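Long-range contact in DNA photolyase (Agrobacterium tumefaciens, PDB 4U63), which probably uses light energy to split cyclobutane pyrimidine dimers in DNA, with a flavin cofactor and a methenyltetrahydrofolate antenna chromophore: residues G67-A79 against W206-S220. Numbering follows the deposited sequence.
Sequences GGAQEWWLHHSLA and WKLLPTKPDWAKDFS. With MHF (5,10-methenyl-6,7,8-trihydrofolic acid), chain B; TRS (2-amino-2-hydroxymethyl-propane-1,3-diol), chain R.
Trp72, on the helix that starts at Gly68, meets Phe219 of the 206-220 segment in a T-shaped stack, the phenyl edge turned to the indole face with the planes at 79°. Two CH-pi contacts fall on that same indole face: Phe219 CB stands 3.8 Å from the centroid of the Trp72 six-membered ring, and Ala216 CB lies over the five-membered one. The His76 imidazole comes to the opposite face edge-on, its CD2 over the centre of the indole, while Pro210 CD abuts the indole edge. Further along the helix Leu209 CG sits almost centrally above the His75 ring, 3.6 Å from its centroid. Aliphatic packing continues the seam: Leu208 CB presses on His75 CB, and Leu208 CD1 reaches Leu74 CD2 at 4.0 Å. The helix follows the second strand of the parallel alpha/beta domain characteristic of photolyases, and the irregular segment running along it helps form the antenna site. There Trp215 lays one face on the folate, its CG 3.2 Å from MHF C11 and set between the backbone N and the carbonyl carbon (chi1 49°); Pro210 CG backs the other face. Trp215 CH2 meets Gly68 O edge-on at 3.5 Å, and Phe219 CZ touches the pterin near NA2. Two waters make polar links: one donates to both Gly68 O and Leu208 O, and the second, its O 2.8 Å from His75 ND1, accepts a hydrogen bond from Leu208 N.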
loop_
_atom_site.group_PDB
_atom_site.type_symbol
_atom_site.label_atom_id
_atom_site.label_comp_id
_atom_site.label_asym_id
_atom_site.label_seq_id
_atom_site.Cartn_x
_atom_site.Cartn_y
_atom_site.Cartn_z
ATOM N N GLY A 67 3.400 2.291 -9.640
ATOM C CA GLY A 67 4.788 2.462 -10.024
ATOM C C GLY A 67 5.513 1.177 -10.353
ATOM O O GLY A 67 4.902 0.115 -10.414
ATOM N N GLY A 68 6.822 1.294 -10.557
ATOM C CA GLY A 68 7.687 0.174 -10.985
ATOM C C GLY A 68 7.681 -1.040 -10.061
ATOM O O GLY A 68 7.549 -2.168 -10.516
ATOM N N ALA A 69 7.817 -0.811 -8.760
ATOM C CA ALA A 69 7.763 -1.920 -7.789
ATOM C C ALA A 69 6.409 -2.646 -7.825
ATOM O O ALA A 69 6.343 -3.876 -7.751
ATOM C CB ALA A 69 8.062 -1.414 -6.391
ATOM N N GLN A 70 5.334 -1.877 -7.950
ATOM C CA GLN A 70 3.998 -2.455 -7.996
ATOM C C GLN A 70 3.710 -3.182 -9.325
ATOM O O GLN A 70 2.865 -4.080 -9.373
ATOM C CB GLN A 70 2.956 -1.385 -7.706
ATOM C CG GLN A 70 1.699 -1.945 -7.094
ATOM C CD GLN A 70 0.930 -0.887 -6.340
ATOM O OE1 GLN A 70 0.327 -0.011 -6.947
ATOM N NE2 GLN A 70 0.959 -0.954 -5.012
ATOM N N GLU A 71 4.403 -2.790 -10.396
ATOM C CA GLU A 71 4.331 -3.530 -11.667
ATOM C C GLU A 71 4.960 -4.919 -11.521
ATOM O O GLU A 71 4.423 -5.902 -12.033
ATOM C CB GLU A 71 5.002 -2.751 -12.796
ATOM C CG GLU A 71 4.197 -1.547 -13.253
ATOM C CD GLU A 71 4.885 -0.741 -14.327
ATOM O OE1 GLU A 71 6.120 -0.818 -14.460
ATOM O OE2 GLU A 71 4.186 -0.012 -15.046
ATOM N N TRP A 72 6.091 -4.996 -10.818
ATOM C CA TRP A 72 6.678 -6.289 -10.466
ATOM C C TRP A 72 5.658 -7.116 -9.699
ATOM O O TRP A 72 5.451 -8.290 -10.007
ATOM C CB TRP A 72 7.944 -6.109 -9.629
ATOM C CG TRP A 72 8.579 -7.377 -9.178
ATOM C CD1 TRP A 72 9.565 -8.055 -9.816
ATOM C CD2 TRP A 72 8.287 -8.117 -7.982
ATOM N NE1 TRP A 72 9.904 -9.172 -9.103
ATOM C CE2 TRP A 72 9.140 -9.239 -7.970
ATOM C CE3 TRP A 72 7.389 -7.941 -6.923
ATOM C CZ2 TRP A 72 9.123 -10.185 -6.942
ATOM C CZ3 TRP A 72 7.369 -8.887 -5.894
ATOM C CH2 TRP A 72 8.233 -9.993 -5.914
ATOM N N TRP A 73 5.023 -6.490 -8.709
ATOM C CA TRP A 73 3.999 -7.150 -7.905
ATOM C C TRP A 73 2.843 -7.650 -8.780
ATOM O O TRP A 73 2.414 -8.813 -8.672
ATOM C CB TRP A 73 3.466 -6.216 -6.807
ATOM C CG TRP A 73 2.654 -6.969 -5.815
ATOM C CD1 TRP A 73 1.343 -7.325 -5.934
ATOM C CD2 TRP A 73 3.108 -7.516 -4.573
ATOM N NE1 TRP A 73 0.946 -8.045 -4.836
ATOM C CE2 TRP A 73 2.008 -8.176 -3.982
ATOM C CE3 TRP A 73 4.337 -7.503 -3.892
ATOM C CZ2 TRP A 73 2.094 -8.820 -2.742
ATOM C CZ3 TRP A 73 4.415 -8.139 -2.656
ATOM C CH2 TRP A 73 3.301 -8.793 -2.101
ATOM N N LEU A 74 2.349 -6.774 -9.648
ATOM C CA LEU A 74 1.190 -7.088 -10.477
ATOM C C LEU A 74 1.436 -8.272 -11.391
ATOM O O LEU A 74 0.566 -9.117 -11.546
ATOM C CB LEU A 74 0.766 -5.880 -11.312
ATOM C CG LEU A 74 -0.412 -6.114 -12.276
ATOM C CD1 LEU A 74 -1.683 -6.398 -11.501
ATOM C CD2 LEU A 74 -0.625 -4.931 -13.208
ATOM N N HIS A 75 2.614 -8.323 -12.011
ATOM C CA HIS A 75 2.951 -9.449 -12.873
ATOM C C HIS A 75 2.749 -10.774 -12.136
ATOM O O HIS A 75 2.036 -11.674 -12.596
ATOM C CB HIS A 75 4.396 -9.354 -13.335
ATOM C CG HIS A 75 4.827 -10.510 -14.171
ATOM N ND1 HIS A 75 4.790 -10.487 -15.549
ATOM C CD2 HIS A 75 5.289 -11.735 -13.826
ATOM C CE1 HIS A 75 5.217 -11.644 -16.015
ATOM N NE2 HIS A 75 5.526 -12.420 -14.990
ATOM N N HIS A 76 3.388 -10.886 -10.985
ATOM C CA HIS A 76 3.331 -12.125 -10.215
ATOM C C HIS A 76 1.940 -12.390 -9.662
ATOM O O HIS A 76 1.508 -13.536 -9.613
ATOM C CB HIS A 76 4.362 -12.094 -9.110
ATOM C CG HIS A 76 5.755 -12.157 -9.627
ATOM N ND1 HIS A 76 6.235 -13.249 -10.309
ATOM C CD2 HIS A 76 6.771 -11.271 -9.571
ATOM C CE1 HIS A 76 7.489 -13.035 -10.654
ATOM N NE2 HIS A 76 7.841 -11.844 -10.213
ATOM N N SER A 77 1.242 -11.332 -9.269
ATOM C CA SER A 77 -0.124 -11.453 -8.800
ATOM C C SER A 77 -1.050 -12.004 -9.886
ATOM O O SER A 77 -1.849 -12.887 -9.622
ATOM C CB SER A 77 -0.654 -10.109 -8.305
ATOM O OG SER A 77 -1.874 -10.309 -7.623
ATOM N N LEU A 78 -0.939 -11.468 -11.101
ATOM C CA LEU A 78 -1.743 -11.949 -12.235
ATOM C C LEU A 78 -1.400 -13.390 -12.619
ATOM O O LEU A 78 -2.291 -14.186 -12.919
ATOM C CB LEU A 78 -1.586 -11.019 -13.437
ATOM C CG LEU A 78 -2.234 -9.643 -13.276
ATOM C CD1 LEU A 78 -1.820 -8.747 -14.434
ATOM C CD2 LEU A 78 -3.749 -9.742 -13.192
ATOM N N ALA A 79 -0.118 -13.730 -12.590
ATOM C CA ALA A 79 0.290 -15.106 -12.836
ATOM C C ALA A 79 -0.330 -16.049 -11.802
ATOM O O ALA A 79 -0.848 -17.107 -12.154
ATOM C CB ALA A 79 1.801 -15.229 -12.825
ATOM N N TRP A 206 3.247 -7.543 -21.552
ATOM C CA TRP A 206 2.917 -6.325 -20.809
ATOM C C TRP A 206 4.144 -5.624 -20.202
ATOM O O TRP A 206 4.020 -4.502 -19.706
ATOM C CB TRP A 206 1.848 -6.639 -19.756
ATOM C CG TRP A 206 0.478 -6.821 -20.361
ATOM C CD1 TRP A 206 0.169 -6.909 -21.693
ATOM C CD2 TRP A 206 -0.758 -6.948 -19.658
ATOM N NE1 TRP A 206 -1.177 -7.071 -21.857
ATOM C CE2 TRP A 206 -1.774 -7.098 -20.626
ATOM C CE3 TRP A 206 -1.111 -6.946 -18.301
ATOM C CZ2 TRP A 206 -3.117 -7.243 -20.286
ATOM C CZ3 TRP A 206 -2.459 -7.092 -17.962
ATOM C CH2 TRP A 206 -3.440 -7.236 -18.954
ATOM N N LYS A 207 5.314 -6.275 -20.253
ATOM C CA LYS A 207 6.585 -5.661 -19.833
ATOM C C LYS A 207 6.532 -5.145 -18.387
ATOM O O LYS A 207 7.032 -4.065 -18.074
ATOM C CB LYS A 207 6.977 -4.522 -20.797
ATOM C CG LYS A 207 7.038 -4.927 -22.267
ATOM C CD LYS A 207 7.255 -3.716 -23.162
ATOM C CE LYS A 207 7.284 -4.114 -24.631
ATOM N NZ LYS A 207 7.705 -2.995 -25.526
ATOM N N LEU A 208 5.913 -5.927 -17.508
ATOM C CA LEU A 208 5.770 -5.527 -16.122
ATOM C C LEU A 208 7.007 -5.820 -15.299
ATOM O O LEU A 208 7.213 -5.178 -14.275
ATOM C CB LEU A 208 4.555 -6.203 -15.496
ATOM C CG LEU A 208 3.194 -5.783 -16.044
ATOM C CD1 LEU A 208 2.121 -6.720 -15.515
ATOM C CD2 LEU A 208 2.874 -4.345 -15.679
ATOM N N LEU A 209 7.825 -6.779 -15.732
ATOM C CA LEU A 209 9.000 -7.184 -14.962
ATOM C C LEU A 209 10.261 -6.422 -15.358
ATOM O O LEU A 209 10.390 -5.993 -16.507
ATOM C CB LEU A 209 9.271 -8.678 -15.131
ATOM C CG LEU A 209 8.280 -9.675 -14.543
ATOM C CD1 LEU A 209 8.813 -11.082 -14.792
ATOM C CD2 LEU A 209 8.032 -9.433 -13.058
ATOM N N PRO A 210 11.204 -6.254 -14.399
ATOM C CA PRO A 210 12.540 -5.783 -14.763
ATOM C C PRO A 210 13.244 -6.830 -15.621
ATOM O O PRO A 210 12.953 -8.021 -15.496
ATOM C CB PRO A 210 13.262 -5.645 -13.416
ATOM C CG PRO A 210 12.198 -5.660 -12.379
ATOM C CD PRO A 210 11.051 -6.424 -12.941
ATOM N N THR A 211 14.158 -6.394 -16.478
ATOM C CA THR A 211 14.898 -7.315 -17.332
ATOM C C THR A 211 16.371 -7.305 -16.934
ATOM O O THR A 211 16.819 -8.184 -16.192
ATOM C CB THR A 211 14.689 -6.983 -18.824
ATOM O OG1 THR A 211 15.135 -5.650 -19.102
ATOM C CG2 THR A 211 13.214 -7.111 -19.193
ATOM N N LYS A 212 17.112 -6.307 -17.412
ATOM C CA LYS A 212 18.530 -6.166 -17.108
ATOM C C LYS A 212 18.790 -4.697 -16.768
ATOM O O LYS A 212 18.570 -3.846 -17.619
ATOM C CB LYS A 212 19.372 -6.584 -18.313
ATOM N N PRO A 213 19.222 -4.372 -15.544
ATOM C CA PRO A 213 19.423 -5.316 -14.441
ATOM C C PRO A 213 18.112 -5.697 -13.768
ATOM O O PRO A 213 17.143 -4.949 -13.843
ATOM C CB PRO A 213 20.269 -4.504 -13.468
ATOM C CG PRO A 213 19.758 -3.107 -13.638
ATOM C CD PRO A 213 19.366 -2.975 -15.092
ATOM N N ASP A 214 18.086 -6.854 -13.113
ATOM C CA ASP A 214 16.932 -7.233 -12.309
ATOM C C ASP A 214 17.068 -6.552 -10.943
ATOM O O ASP A 214 17.554 -7.145 -9.966
ATOM C CB ASP A 214 16.813 -8.758 -12.163
ATOM C CG ASP A 214 15.612 -9.186 -11.305
ATOM O OD1 ASP A 214 14.737 -8.339 -10.971
ATOM O OD2 ASP A 214 15.555 -10.385 -10.960
ATOM N N TRP A 215 16.619 -5.304 -10.891
ATOM C CA TRP A 215 16.674 -4.513 -9.666
ATOM C C TRP A 215 15.723 -5.018 -8.576
ATOM O O TRP A 215 15.829 -4.608 -7.420
ATOM C CB TRP A 215 16.395 -3.036 -9.963
ATOM C CG TRP A 215 15.163 -2.763 -10.800
ATOM C CD1 TRP A 215 15.129 -2.456 -12.143
ATOM C CD2 TRP A 215 13.804 -2.740 -10.351
ATOM N NE1 TRP A 215 13.834 -2.251 -12.550
ATOM C CE2 TRP A 215 12.998 -2.416 -11.473
ATOM C CE3 TRP A 215 13.185 -2.960 -9.113
ATOM C CZ2 TRP A 215 11.604 -2.313 -11.387
ATOM C CZ3 TRP A 215 11.801 -2.856 -9.025
ATOM C CH2 TRP A 215 11.025 -2.541 -10.159
ATOM N N ALA A 216 14.797 -5.903 -8.943
ATOM C CA ALA A 216 13.893 -6.516 -7.982
ATOM C C ALA A 216 14.383 -7.892 -7.560
ATOM O O ALA A 216 13.612 -8.676 -7.019
ATOM C CB ALA A 216 12.503 -6.622 -8.584
ATOM N N LYS A 217 15.664 -8.196 -7.787
ATOM C CA LYS A 217 16.161 -9.548 -7.532
ATOM C C LYS A 217 16.025 -9.990 -6.079
ATOM O O LYS A 217 15.923 -11.192 -5.823
ATOM C CB LYS A 217 17.604 -9.717 -7.998
ATOM C CG LYS A 217 18.633 -8.854 -7.292
ATOM C CD LYS A 217 20.004 -9.063 -7.921
ATOM C CE LYS A 217 21.015 -8.066 -7.390
ATOM N NZ LYS A 217 21.277 -8.254 -5.938
ATOM N N ASP A 218 16.023 -9.042 -5.135
ATOM C CA ASP A 218 15.851 -9.392 -3.715
ATOM C C ASP A 218 14.409 -9.277 -3.217
ATOM O O ASP A 218 14.128 -9.624 -2.071
ATOM C CB ASP A 218 16.803 -8.572 -2.834
ATOM C CG ASP A 218 18.261 -8.965 -3.023
ATOM O OD1 ASP A 218 18.544 -9.999 -3.677
ATOM O OD2 ASP A 218 19.130 -8.234 -2.512
ATOM N N PHE A 219 13.492 -8.821 -4.067
ATOM C CA PHE A 219 12.077 -8.742 -3.685
ATOM C C PHE A 219 11.546 -10.120 -3.293
ATOM O O PHE A 219 10.805 -10.245 -2.325
ATOM C CB PHE A 219 11.222 -8.183 -4.824
ATOM C CG PHE A 219 11.274 -6.686 -4.981
ATOM C CD1 PHE A 219 12.365 -5.926 -4.539
ATOM C CD2 PHE A 219 10.220 -6.033 -5.603
ATOM C CE1 PHE A 219 12.378 -4.557 -4.713
ATOM C CE2 PHE A 219 10.230 -4.665 -5.781
ATOM C CZ PHE A 219 11.305 -3.924 -5.330
ATOM N N SER A 220 11.949 -11.158 -4.035
ATOM C CA SER A 220 11.473 -12.513 -3.770
ATOM C C SER A 220 11.966 -13.087 -2.433
ATOM O O SER A 220 11.412 -14.077 -1.960
ATOM C CB SER A 220 11.852 -13.465 -4.906
ATOM O OG SER A 220 13.258 -13.517 -5.081
HETATM N N1 MHF B . 11.562 0.198 -6.644
HETATM C C2 MHF B . 12.373 -0.386 -5.755
HETATM N NA2 MHF B . 11.859 -0.697 -4.550
HETATM N N3 MHF B . 13.686 -0.687 -6.037
HETATM C C4 MHF B . 14.220 -0.379 -7.233
HETATM O O4 MHF B . 15.406 -0.636 -7.502
HETATM C C4A MHF B . 13.354 0.263 -8.231
HETATM N N5 MHF B . 13.769 0.684 -9.482
HETATM C C6 MHF B . 13.028 1.690 -10.247
HETATM C C7 MHF B . 11.553 1.283 -10.170
HETATM N N8 MHF B . 11.142 1.126 -8.769
HETATM C C8A MHF B . 11.969 0.561 -7.861
HETATM C C9 MHF B . 13.693 1.672 -11.637
HETATM N N10 MHF B . 14.697 0.592 -11.559
HETATM C C11 MHF B . 14.983 0.376 -10.150
HETATM C C12 MHF B . 18.094 0.580 -14.087
HETATM C C13 MHF B . 18.282 0.551 -12.698
HETATM C C14 MHF B . 17.194 0.567 -11.843
HETATM C C15 MHF B . 15.880 0.623 -12.360
HETATM C C16 MHF B . 15.694 0.624 -13.736
HETATM C C17 MHF B . 16.790 0.605 -14.594
HETATM C C MHF B . 19.259 0.541 -15.043
HETATM O O MHF B . 19.004 0.367 -16.225
HETATM N N MHF B . 20.516 0.620 -14.585
HETATM C CA MHF B . 21.708 0.418 -15.392
HETATM C CB MHF B . 22.538 1.695 -15.525
HETATM C CG MHF B . 21.709 2.977 -15.511
HETATM C CD MHF B . 21.257 3.429 -14.134
HETATM O OE1 MHF B . 21.704 2.870 -13.109
HETATM O OE2 MHF B . 20.432 4.363 -14.064
HETATM C CT MHF B . 22.552 -0.668 -14.775
HETATM O O1 MHF B . 22.642 -1.760 -15.376
HETATM O O2 MHF B . 23.134 -0.457 -13.684
HETATM C C TRS R . 11.990 -12.466 -9.831
HETATM C C1 TRS R . 11.294 -13.086 -8.618
HETATM C C2 TRS R . 11.077 -12.484 -11.047
HETATM C C3 TRS R . 13.319 -13.163 -10.123
HETATM N N TRS R . 12.351 -11.067 -9.489
HETATM O O1 TRS R . 10.824 -14.413 -8.864
HETATM O O2 TRS R . 10.818 -11.165 -11.509
HETATM O O3 TRS R . 14.394 -12.337 -9.655
HETATM O O HOH W 1 8.750 -3.770 -12.582
HETATM O O HOH W 2 4.749 -8.787 -17.748
#